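Local coordinates for probable oxidoreductase protein (Rhizobium etli, PDB 4FB5) that probably acts as an oxidoreductase of the GFO/IDH/MocA family, presumably binding a nucleotide cofactor in its Rossmann-fold domain, at residues 161-166 with 293-298; 213-218 with 267-272; 219-224 with 284-289. All blocks are in the same frame, centred on the assembly; numbering follows the deposited sequence.

How the interactions relate
Following the chain from the N terminus, the first element used is helix 158-168, and interaction 1 returns to it only after 126 residues, when strand 291-296 packs against it. The other two contacts are nested inside this long loop. Both start on helix 206-221: residues 213-218 meet strand 266-272 in interaction 2, and residues 219-224, which continue directly from them, meet strand 281-288 in interaction 3. Because the segments alternate along the chain, these two loops cross. Strands 281-288 and 291-296 are neighbours, so interactions 1 and 3 touch through backbone hydrogen bonds. Together the three contacts tie two helices to the large mixed sheet of the C-terminal domain.

Interaction 1 of 3, residues 161-166 with 293-298; sequences RHIRKL and ILYDQE
Ile163, on helix 158-168, meets Ile293 and Tyr295 on strand 291-296 in a small, buried and wholly apolar contact. The work is done by the end of the Ile163 side chain. Its CG1 branch lies beside the backbone N (chi1 -73°), and the extended second torsion carries CD1 out to the strand. There CD1 lies 4.1 Å from CG2 of Ile293 and 4.0 Å from CB of Tyr295. The two isoleucines slide past each other in opposite directions, while Ile163 and Tyr295 cross at about a right angle. Tyr295 offers its CB, and the CD1 methyl stands oblique to its ring. Ile293 and Tyr295 alternate with Leu294, as expected in a strand, so both face the helix while Leu294 turns to the other side of the sheet. Branched aliphatic side chains suit this place because they fill space without leaving a polar group to be satisfied.

Away from this methyl the packing thins: Leu166, also directed at the strand, stays at the margin, and Arg164 and Lys165, the next two residues of the helix after Ile163, are exposed, as suits charged side chains. Beyond the strand the chain turns: Asp296 OD2 accepts from Glu298 N at 3.0 Å, an Asx turn whose bond is fairly straight at 164° and reaches the anti side of the carboxylate. The other oxygen of Asp296 forms a salt bridge with Arg281.

Helix 158-168 lies over the sheet beside helix 206-221, where Ile163 also touches Leu221. Strand 291-296 runs between strands 281-288 and 302-307; Ile286 and Leu305 flank Ile293, and on the opposite surface Leu294 packs on Arg278 of the fourth subunit.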
loop_
_atom_site.group_PDB
_atom_site.type_symbol
_atom_site.label_atom_id
_atom_site.label_comp_id
_atom_site.label_asym_id
_atom_site.label_seq_id
_atom_site.Cartn_x
_atom_site.Cartn_y
_atom_site.Cartn_z
ATOM N N ARG A 161 9.297 16.222 -11.975
ATOM C CA ARG A 161 9.927 16.499 -13.285
ATOM C C ARG A 161 9.872 15.263 -14.188
ATOM O O ARG A 161 9.654 15.383 -15.397
ATOM C CB ARG A 161 11.355 17.104 -13.256
ATOM C CG ARG A 161 12.007 17.368 -11.909
ATOM C CD ARG A 161 11.817 18.824 -11.439
ATOM N NE ARG A 161 13.046 19.442 -10.912
ATOM C CZ ARG A 161 13.877 20.228 -11.632
ATOM N NH1 ARG A 161 13.652 20.494 -12.922
ATOM N NH2 ARG A 161 14.962 20.751 -11.070
ATOM N N HIS A 162 10.020 14.081 -13.606
ATOM C CA HIS A 162 9.864 12.910 -14.397
ATOM C C HIS A 162 8.447 12.677 -14.833
ATOM O O HIS A 162 8.243 12.110 -15.876
ATOM C CB HIS A 162 10.385 11.698 -13.700
ATOM C CG HIS A 162 10.694 10.576 -14.639
ATOM N ND1 HIS A 162 11.653 10.681 -15.630
ATOM C CD2 HIS A 162 10.180 9.329 -14.741
ATOM C CE1 HIS A 162 11.717 9.545 -16.297
ATOM N NE2 HIS A 162 10.838 8.708 -15.776
ATOM N N ILE A 163 7.452 13.092 -14.051
ATOM C CA ILE A 163 6.074 12.973 -14.523
ATOM C C ILE A 163 5.845 13.833 -15.767
ATOM O O ILE A 163 5.298 13.354 -16.778
ATOM C CB ILE A 163 5.037 13.236 -13.427
ATOM C CG1 ILE A 163 5.052 12.017 -12.488
ATOM C CG2 ILE A 163 3.652 13.355 -14.030
ATOM C CD1 ILE A 163 4.419 12.161 -11.093
ATOM N N ARG A 164 6.302 15.075 -15.700
ATOM C CA ARG A 164 6.184 16.013 -16.821
ATOM C C ARG A 164 6.799 15.447 -18.069
ATOM O O ARG A 164 6.162 15.472 -19.109
ATOM C CB ARG A 164 6.899 17.292 -16.515
ATOM C CG ARG A 164 6.334 18.438 -17.220
ATOM C CD ARG A 164 7.064 19.650 -16.781
ATOM N NE ARG A 164 8.015 20.089 -17.786
ATOM C CZ ARG A 164 7.793 21.115 -18.598
ATOM N NH1 ARG A 164 6.656 21.798 -18.533
ATOM N NH2 ARG A 164 8.705 21.452 -19.474
ATOM N N LYS A 165 8.016 14.916 -17.944
ATOM C CA LYS A 165 8.695 14.280 -19.049
ATOM C C LYS A 165 7.900 13.107 -19.662
ATOM O O LYS A 165 7.631 13.118 -20.880
ATOM C CB LYS A 165 10.109 13.847 -18.652
ATOM C CG LYS A 165 11.001 13.247 -19.790
ATOM C CD LYS A 165 12.454 12.982 -19.282
ATOM C CE LYS A 165 13.176 11.869 -20.066
ATOM N NZ LYS A 165 13.241 12.138 -21.569
ATOM N N LEU A 166 7.516 12.112 -18.868
ATOM C CA LEU A 166 6.665 11.062 -19.435
ATOM C C LEU A 166 5.424 11.617 -20.168
ATOM O O LEU A 166 5.117 11.209 -21.293
ATOM C CB LEU A 166 6.205 10.076 -18.378
ATOM C CG LEU A 166 7.253 9.423 -17.501
ATOM C CD1 LEU A 166 6.568 8.545 -16.465
ATOM C CD2 LEU A 166 8.130 8.627 -18.367
ATOM N N ILE A 293 -1.118 7.883 -14.665
ATOM C CA ILE A 293 -0.150 8.142 -13.592
ATOM C C ILE A 293 -0.826 8.487 -12.252
ATOM O O ILE A 293 -1.783 9.275 -12.227
ATOM C CB ILE A 293 0.778 9.259 -14.016
ATOM C CG1 ILE A 293 1.769 8.719 -15.029
ATOM C CG2 ILE A 293 1.492 9.838 -12.833
ATOM C CD1 ILE A 293 2.197 9.708 -16.124
ATOM N N LEU A 294 -0.314 7.898 -11.173
ATOM C CA LEU A 294 -0.695 8.193 -9.801
ATOM C C LEU A 294 0.510 8.698 -9.029
ATOM O O LEU A 294 1.625 8.175 -9.205
ATOM C CB LEU A 294 -1.232 6.947 -9.120
ATOM C CG LEU A 294 -2.291 6.169 -9.923
ATOM C CD1 LEU A 294 -2.786 4.956 -9.174
ATOM C CD2 LEU A 294 -3.519 7.028 -10.465
ATOM N N TYR A 295 0.292 9.729 -8.186
ATOM C CA TYR A 295 1.321 10.272 -7.332
ATOM C C TYR A 295 0.696 10.731 -6.038
ATOM O O TYR A 295 -0.414 11.155 -6.047
ATOM C CB TYR A 295 2.015 11.435 -8.022
ATOM C CG TYR A 295 2.899 12.211 -7.092
ATOM C CD1 TYR A 295 4.161 11.750 -6.736
ATOM C CD2 TYR A 295 2.426 13.345 -6.483
ATOM C CE1 TYR A 295 4.960 12.462 -5.805
ATOM C CE2 TYR A 295 3.180 14.016 -5.543
ATOM C CZ TYR A 295 4.427 13.591 -5.245
ATOM O OH TYR A 295 5.119 14.365 -4.440
ATOM N N ASP A 296 1.426 10.644 -4.935
ATOM C CA ASP A 296 0.939 11.019 -3.625
ATOM C C ASP A 296 2.104 11.557 -2.779
ATOM O O ASP A 296 2.950 10.752 -2.346
ATOM C CB ASP A 296 0.365 9.816 -2.902
ATOM C CG ASP A 296 -0.499 10.220 -1.670
ATOM O OD1 ASP A 296 -1.629 9.668 -1.541
ATOM O OD2 ASP A 296 -0.061 11.078 -0.833
ATOM N N GLN A 297 2.111 12.875 -2.529
ATOM C CA GLN A 297 3.097 13.579 -1.722
ATOM C C GLN A 297 3.504 12.902 -0.407
ATOM O O GLN A 297 4.568 13.190 0.135
ATOM C CB GLN A 297 2.558 14.967 -1.368
ATOM C CG GLN A 297 3.624 15.927 -0.887
ATOM C CD GLN A 297 4.694 16.175 -1.970
ATOM O OE1 GLN A 297 4.388 16.253 -3.179
ATOM N NE2 GLN A 297 5.929 16.285 -1.551
ATOM N N GLU A 298 2.642 12.052 0.140
ATOM C CA GLU A 298 2.930 11.440 1.438
ATOM C C GLU A 298 3.957 10.309 1.304
ATOM O O GLU A 298 4.523 9.866 2.298
ATOM C CB GLU A 298 1.633 10.984 2.154
ATOM C CG GLU A 298 0.924 12.120 2.910
ATOM C CD GLU A 298 -0.382 11.680 3.648
ATOM O OE1 GLU A 298 -0.856 12.462 4.504
ATOM O OE2 GLU A 298 -0.929 10.570 3.369
#

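Interaction 2 of 3, residues 213-218 with 267-272; sequences HPLSLL and AVLMAN
Just ahead of Pro214, which packs on Leu269, the carbonyl oxygen of His213 is gripped by two donors. Ser216 OG gives it a hydrogen bond of 2.7 Å, lying in the carbonyl plane on a lone pair, and Leu217 N adds the helical bond, also 2.7 Å. The serine hydroxyl can bend back to this oxygen because its chi1 of 78° turns it along the helix toward the carbonyl three residues earlier; a small polar side chain is thereby satisfied within the helix itself. Leu218 N continues the pattern to Pro214 O. Proline has no N-H to offer the turn before, which fits the kink of helix 206-221 at this point.

Across the contact everything is apolar. Leu269 reaches out from strand 266-272 toward the helix with CG anti to its backbone N (chi1 -166°), and its CD1 methyl does the touching. That methyl lies 4.0 Å from CB of Pro214, on the flank of the pyrrolidine ring, and 4.1 Å from CG of Leu215. The CD2 methyl of Leu215 is modelled still nearer, too near for its exact position to be trusted at this resolution. The two leucines cross at about a right angle. Ala267 and Ala271 point toward the helix as well, small residues that leave room for it, consistent with the 7.6 Å between the CA atoms of Pro214 and Leu269. Val268 and Met270 (present as selenomethionine) face the other side of the sheet, against Asn256 and Arg179 of the fourth subunit.

Met259, Val180 and Ile373 extend the hydrophobic surroundings. With polar groups bonded along the helix and aliphatic groups meeting the strand, what holds helix and sheet together here is fit and exclusion of water, without directional bonds.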
loop_
_atom_site.group_PDB
_atom_site.type_symbol
_atom_site.label_atom_id
_atom_site.label_comp_id
_atom_site.label_asym_id
_atom_site.label_seq_id
_atom_site.Cartn_x
_atom_site.Cartn_y
_atom_site.Cartn_z
ATOM N N HIS A 213 -0.978 25.257 -4.688
ATOM C CA HIS A 213 -0.049 24.177 -4.955
ATOM C C HIS A 213 -0.551 23.230 -6.061
ATOM O O HIS A 213 0.112 23.054 -7.106
ATOM C CB HIS A 213 0.242 23.424 -3.674
ATOM C CG HIS A 213 1.052 24.205 -2.705
ATOM N ND1 HIS A 213 2.312 24.682 -3.007
ATOM C CD2 HIS A 213 0.797 24.585 -1.434
ATOM C CE1 HIS A 213 2.788 25.344 -1.969
ATOM N NE2 HIS A 213 1.888 25.299 -1.001
ATOM N N PRO A 214 -1.708 22.587 -5.839
ATOM C CA PRO A 214 -2.185 21.754 -6.936
ATOM C C PRO A 214 -2.308 22.531 -8.252
ATOM O O PRO A 214 -1.979 21.996 -9.298
ATOM C CB PRO A 214 -3.541 21.231 -6.439
ATOM C CG PRO A 214 -3.754 21.767 -5.063
ATOM C CD PRO A 214 -2.432 22.317 -4.588
ATOM N N LEU A 215 -2.750 23.790 -8.224
ATOM C CA LEU A 215 -2.762 24.535 -9.489
ATOM C C LEU A 215 -1.342 24.770 -9.970
ATOM O O LEU A 215 -1.072 24.665 -11.177
ATOM C CB LEU A 215 -3.453 25.882 -9.402
ATOM C CG LEU A 215 -4.839 26.009 -8.833
ATOM C CD1 LEU A 215 -5.156 27.466 -8.948
ATOM C CD2 LEU A 215 -5.864 25.158 -9.583
ATOM N N SER A 216 -0.422 25.068 -9.061
ATOM C CA SER A 216 0.932 25.192 -9.525
ATOM C C SER A 216 1.319 23.891 -10.192
ATOM O O SER A 216 2.007 23.911 -11.221
ATOM C CB SER A 216 1.905 25.599 -8.424
ATOM O OG SER A 216 2.275 24.533 -7.576
ATOM N N LEU A 217 0.834 22.751 -9.674
ATOM C CA LEU A 217 1.188 21.502 -10.351
ATOM C C LEU A 217 0.538 21.351 -11.727
ATOM O O LEU A 217 1.216 20.978 -12.691
ATOM C CB LEU A 217 0.958 20.265 -9.483
ATOM C CG LEU A 217 1.861 20.121 -8.249
ATOM C CD1 LEU A 217 1.267 19.036 -7.351
ATOM C CD2 LEU A 217 3.341 19.833 -8.597
ATOM N N LEU A 218 -0.760 21.656 -11.828
ATOM C CA LEU A 218 -1.422 21.584 -13.108
ATOM C C LEU A 218 -0.735 22.540 -14.104
ATOM O O LEU A 218 -0.750 22.293 -15.334
ATOM C CB LEU A 218 -2.914 21.857 -12.974
ATOM C CG LEU A 218 -3.640 20.888 -12.025
ATOM C CD1 LEU A 218 -5.100 21.061 -12.041
ATOM C CD2 LEU A 218 -3.335 19.438 -12.309
ATOM N N ALA A 267 -10.674 18.522 -15.342
ATOM C CA ALA A 267 -9.902 18.347 -14.122
ATOM C C ALA A 267 -10.779 18.547 -12.899
ATOM O O ALA A 267 -11.702 19.321 -12.938
ATOM C CB ALA A 267 -8.691 19.280 -14.122
ATOM N N VAL A 268 -10.557 17.776 -11.851
ATOM C CA VAL A 268 -11.233 17.989 -10.578
ATOM C C VAL A 268 -10.166 18.338 -9.585
ATOM O O VAL A 268 -9.126 17.693 -9.576
ATOM C CB VAL A 268 -11.973 16.759 -10.097
ATOM C CG1 VAL A 268 -12.758 17.061 -8.839
ATOM C CG2 VAL A 268 -12.936 16.292 -11.168
ATOM N N LEU A 269 -10.416 19.377 -8.796
ATOM C CA LEU A 269 -9.547 19.815 -7.679
ATOM C C LEU A 269 -10.327 19.790 -6.339
ATOM O O LEU A 269 -11.469 20.220 -6.246
ATOM C CB LEU A 269 -8.995 21.202 -7.926
ATOM C CG LEU A 269 -7.833 21.700 -7.070
ATOM C CD1 LEU A 269 -6.966 22.591 -7.930
ATOM C CD2 LEU A 269 -8.243 22.415 -5.763
HETATM N N MSE A 270 -9.703 19.247 -5.314
HETATM C CA MSE A 270 -10.304 19.133 -3.995
HETATM C C MSE A 270 -9.207 19.593 -3.068
HETATM O O MSE A 270 -8.069 19.147 -3.202
HETATM C CB MSE A 270 -10.702 17.700 -3.704
HETATM C CG MSE A 270 -11.742 17.244 -4.662
HETATM SE SE MSE A 270 -11.954 15.309 -4.973
HETATM C CE MSE A 270 -10.620 15.010 -6.422
ATOM N N ALA A 271 -9.527 20.524 -2.180
ATOM C CA ALA A 271 -8.567 21.034 -1.213
ATOM C C ALA A 271 -9.319 21.022 0.089
ATOM O O ALA A 271 -10.512 21.306 0.117
ATOM C CB ALA A 271 -8.066 22.414 -1.578
ATOM N N ASN A 272 -8.659 20.568 1.146
ATOM C CA ASN A 272 -9.339 20.406 2.431
ATOM C C ASN A 272 -8.346 20.547 3.588
ATOM O O ASN A 272 -7.323 19.849 3.627
ATOM C CB ASN A 272 -10.084 19.094 2.448
ATOM C CG ASN A 272 -10.940 18.897 3.683
ATOM O OD1 ASN A 272 -10.771 19.550 4.710
ATOM N ND2 ASN A 272 -11.887 17.952 3.579
#

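Interaction 3 of 3, residues 219-224 with 284-289; sequences WYLFGH and LQIYGS
The Phe222 ring bears CB of its neighbour Leu221 over one face, 3.7 Å above the plane and displaced toward the rim. At its edge, near the ring plane, CG2 of Ile286 comes up to CZ at 4.0 Å. The ring thus meets the strand by its far corner, and the two side chains cross obliquely. A second flat group, the imidazole of His224, has CD1 of Trp219 over one face, again offset to the rim; this pair lies at the helix end, well away from segment 284-289, and His224 NE2 is hydrogen-bonded to Asp369.

Leu221 makes the other half of the contact. It meets Leu284 tip to tip, CD1 to CD2, at 4.0 Å, and the same CD1 methyl lies a looser 4.4 Å from CD1 of Ile286. With its CG beside the backbone N (chi1 -73°) and the second torsion extended, the leucine is stretched toward the sheet. Such long reach is needed, since the nearest CA atoms, those of Leu221 and Ile286, stand 10.3 Å apart.

This is helix-on-sheet packing within the C-terminal domain of the GFO/IDH/MocA family: helix 206-221 ends above strand 281-288, and Phe222 is the first residue to leave helical backbone angles. The large ring suits that spot, where it can bridge from the departing chain to the sheet, touching Val175 and Val178 of the adjoining strand 175-183. On strand 281-288, Leu284 and Ile286 alternate with Gln285 and Tyr287. The aliphatic pair faces the helix; the polar pair lies on the other surface, where Tyr287 OH is hydrogen-bonded to Arg278 NE of the fourth subunit and Gln285 packs on that same arginine.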
loop_
_atom_site.group_PDB
_atom_site.type_symbol
_atom_site.label_atom_id
_atom_site.label_comp_id
_atom_site.label_asym_id
_atom_site.label_seq_id
_atom_site.Cartn_x
_atom_site.Cartn_y
_atom_site.Cartn_z
ATOM N N TRP A 219 -0.095 23.588 -13.566
ATOM C CA TRP A 219 0.473 24.600 -14.399
ATOM C C TRP A 219 1.697 24.005 -15.012
ATOM O O TRP A 219 1.838 23.949 -16.229
ATOM C CB TRP A 219 0.856 25.849 -13.607
ATOM C CG TRP A 219 1.668 26.747 -14.449
ATOM C CD1 TRP A 219 1.210 27.531 -15.477
ATOM C CD2 TRP A 219 3.110 26.904 -14.441
ATOM N NE1 TRP A 219 2.265 28.191 -16.090
ATOM C CE2 TRP A 219 3.436 27.842 -15.464
ATOM C CE3 TRP A 219 4.144 26.404 -13.632
ATOM C CZ2 TRP A 219 4.756 28.271 -15.707
ATOM C CZ3 TRP A 219 5.460 26.838 -13.875
ATOM C CH2 TRP A 219 5.747 27.752 -14.919
ATOM N N TYR A 220 2.589 23.556 -14.143
ATOM C CA TYR A 220 3.846 22.893 -14.521
ATOM C C TYR A 220 3.666 21.793 -15.548
ATOM O O TYR A 220 4.433 21.694 -16.502
ATOM C CB TYR A 220 4.433 22.276 -13.288
ATOM C CG TYR A 220 5.787 21.712 -13.479
ATOM C CD1 TYR A 220 6.860 22.533 -13.863
ATOM C CD2 TYR A 220 6.026 20.365 -13.238
ATOM C CE1 TYR A 220 8.126 21.995 -14.027
ATOM C CE2 TYR A 220 7.261 19.825 -13.406
ATOM C CZ TYR A 220 8.313 20.635 -13.791
ATOM O OH TYR A 220 9.554 20.076 -13.952
ATOM N N LEU A 221 2.642 20.972 -15.336
ATOM C CA LEU A 221 2.364 19.820 -16.180
ATOM C C LEU A 221 1.590 20.157 -17.479
ATOM O O LEU A 221 1.843 19.552 -18.534
ATOM C CB LEU A 221 1.570 18.796 -15.370
ATOM C CG LEU A 221 2.386 18.062 -14.310
ATOM C CD1 LEU A 221 1.498 17.175 -13.416
ATOM C CD2 LEU A 221 3.439 17.235 -14.984
ATOM N N PHE A 222 0.651 21.102 -17.397
ATOM C CA PHE A 222 -0.293 21.328 -18.469
ATOM C C PHE A 222 -0.373 22.792 -18.866
ATOM O O PHE A 222 0.123 23.200 -19.917
ATOM C CB PHE A 222 -1.674 20.796 -18.063
ATOM C CG PHE A 222 -1.685 19.308 -17.781
ATOM C CD1 PHE A 222 -1.363 18.401 -18.787
ATOM C CD2 PHE A 222 -1.960 18.827 -16.492
ATOM C CE1 PHE A 222 -1.349 17.033 -18.526
ATOM C CE2 PHE A 222 -1.947 17.478 -16.201
ATOM C CZ PHE A 222 -1.647 16.567 -17.212
ATOM N N GLY A 223 -1.028 23.565 -18.019
ATOM C CA GLY A 223 -0.960 24.984 -18.074
ATOM C C GLY A 223 -2.054 25.513 -17.183
ATOM O O GLY A 223 -2.500 24.824 -16.244
ATOM N N HIS A 224 -2.465 26.743 -17.479
ATOM C CA HIS A 224 -3.390 27.493 -16.663
ATOM C C HIS A 224 -4.858 27.031 -16.755
ATOM O O HIS A 224 -5.216 26.226 -17.597
ATOM C CB HIS A 224 -3.231 28.972 -16.976
ATOM C CG HIS A 224 -2.025 29.592 -16.345
ATOM N ND1 HIS A 224 -1.875 29.712 -14.977
ATOM C CD2 HIS A 224 -0.915 30.146 -16.893
ATOM C CE1 HIS A 224 -0.723 30.299 -14.706
ATOM N NE2 HIS A 224 -0.124 30.584 -15.853
ATOM N N LEU A 284 -2.415 13.089 -6.915
ATOM C CA LEU A 284 -2.617 13.477 -8.280
ATOM C C LEU A 284 -2.830 12.247 -9.126
ATOM O O LEU A 284 -2.047 11.311 -9.041
ATOM C CB LEU A 284 -1.402 14.260 -8.695
ATOM C CG LEU A 284 -1.173 14.568 -10.148
ATOM C CD1 LEU A 284 -2.246 15.485 -10.579
ATOM C CD2 LEU A 284 0.191 15.248 -10.223
ATOM N N GLN A 285 -3.929 12.214 -9.870
ATOM C CA GLN A 285 -4.185 11.122 -10.806
ATOM C C GLN A 285 -4.365 11.692 -12.203
ATOM O O GLN A 285 -5.132 12.632 -12.401
ATOM C CB GLN A 285 -5.420 10.299 -10.431
ATOM C CG GLN A 285 -5.492 9.854 -8.971
ATOM C CD GLN A 285 -6.930 9.444 -8.575
ATOM O OE1 GLN A 285 -7.634 10.168 -7.826
ATOM N NE2 GLN A 285 -7.385 8.286 -9.106
ATOM N N ILE A 286 -3.636 11.146 -13.168
ATOM C CA ILE A 286 -3.677 11.641 -14.547
ATOM C C ILE A 286 -4.114 10.565 -15.526
ATOM O O ILE A 286 -3.549 9.512 -15.546
ATOM C CB ILE A 286 -2.324 12.092 -14.992
ATOM C CG1 ILE A 286 -1.710 13.036 -13.962
ATOM C CG2 ILE A 286 -2.441 12.730 -16.354
ATOM C CD1 ILE A 286 -0.203 13.237 -14.190
ATOM N N TYR A 287 -5.102 10.816 -16.361
ATOM C CA TYR A 287 -5.591 9.735 -17.223
ATOM C C TYR A 287 -5.528 10.120 -18.698
ATOM O O TYR A 287 -6.106 11.154 -19.103
ATOM C CB TYR A 287 -6.993 9.288 -16.839
ATOM C CG TYR A 287 -7.111 8.690 -15.459
ATOM C CD1 TYR A 287 -6.764 7.382 -15.208
ATOM C CD2 TYR A 287 -7.614 9.424 -14.412
ATOM C CE1 TYR A 287 -6.884 6.839 -13.915
ATOM C CE2 TYR A 287 -7.726 8.898 -13.133
ATOM C CZ TYR A 287 -7.364 7.610 -12.890
ATOM O OH TYR A 287 -7.492 7.083 -11.608
ATOM N N GLY A 288 -4.826 9.297 -19.480
ATOM C CA GLY A 288 -4.675 9.486 -20.900
ATOM C C GLY A 288 -5.184 8.338 -21.749
ATOM O O GLY A 288 -5.647 7.337 -21.265
ATOM N N SER A 289 -5.091 8.483 -23.052
ATOM C CA SER A 289 -5.621 7.465 -23.943
ATOM C C SER A 289 -4.701 6.263 -24.080
ATOM O O SER A 289 -5.116 5.238 -24.633
ATOM C CB SER A 289 -5.903 8.066 -25.299
ATOM O OG SER A 289 -4.735 8.646 -25.779
#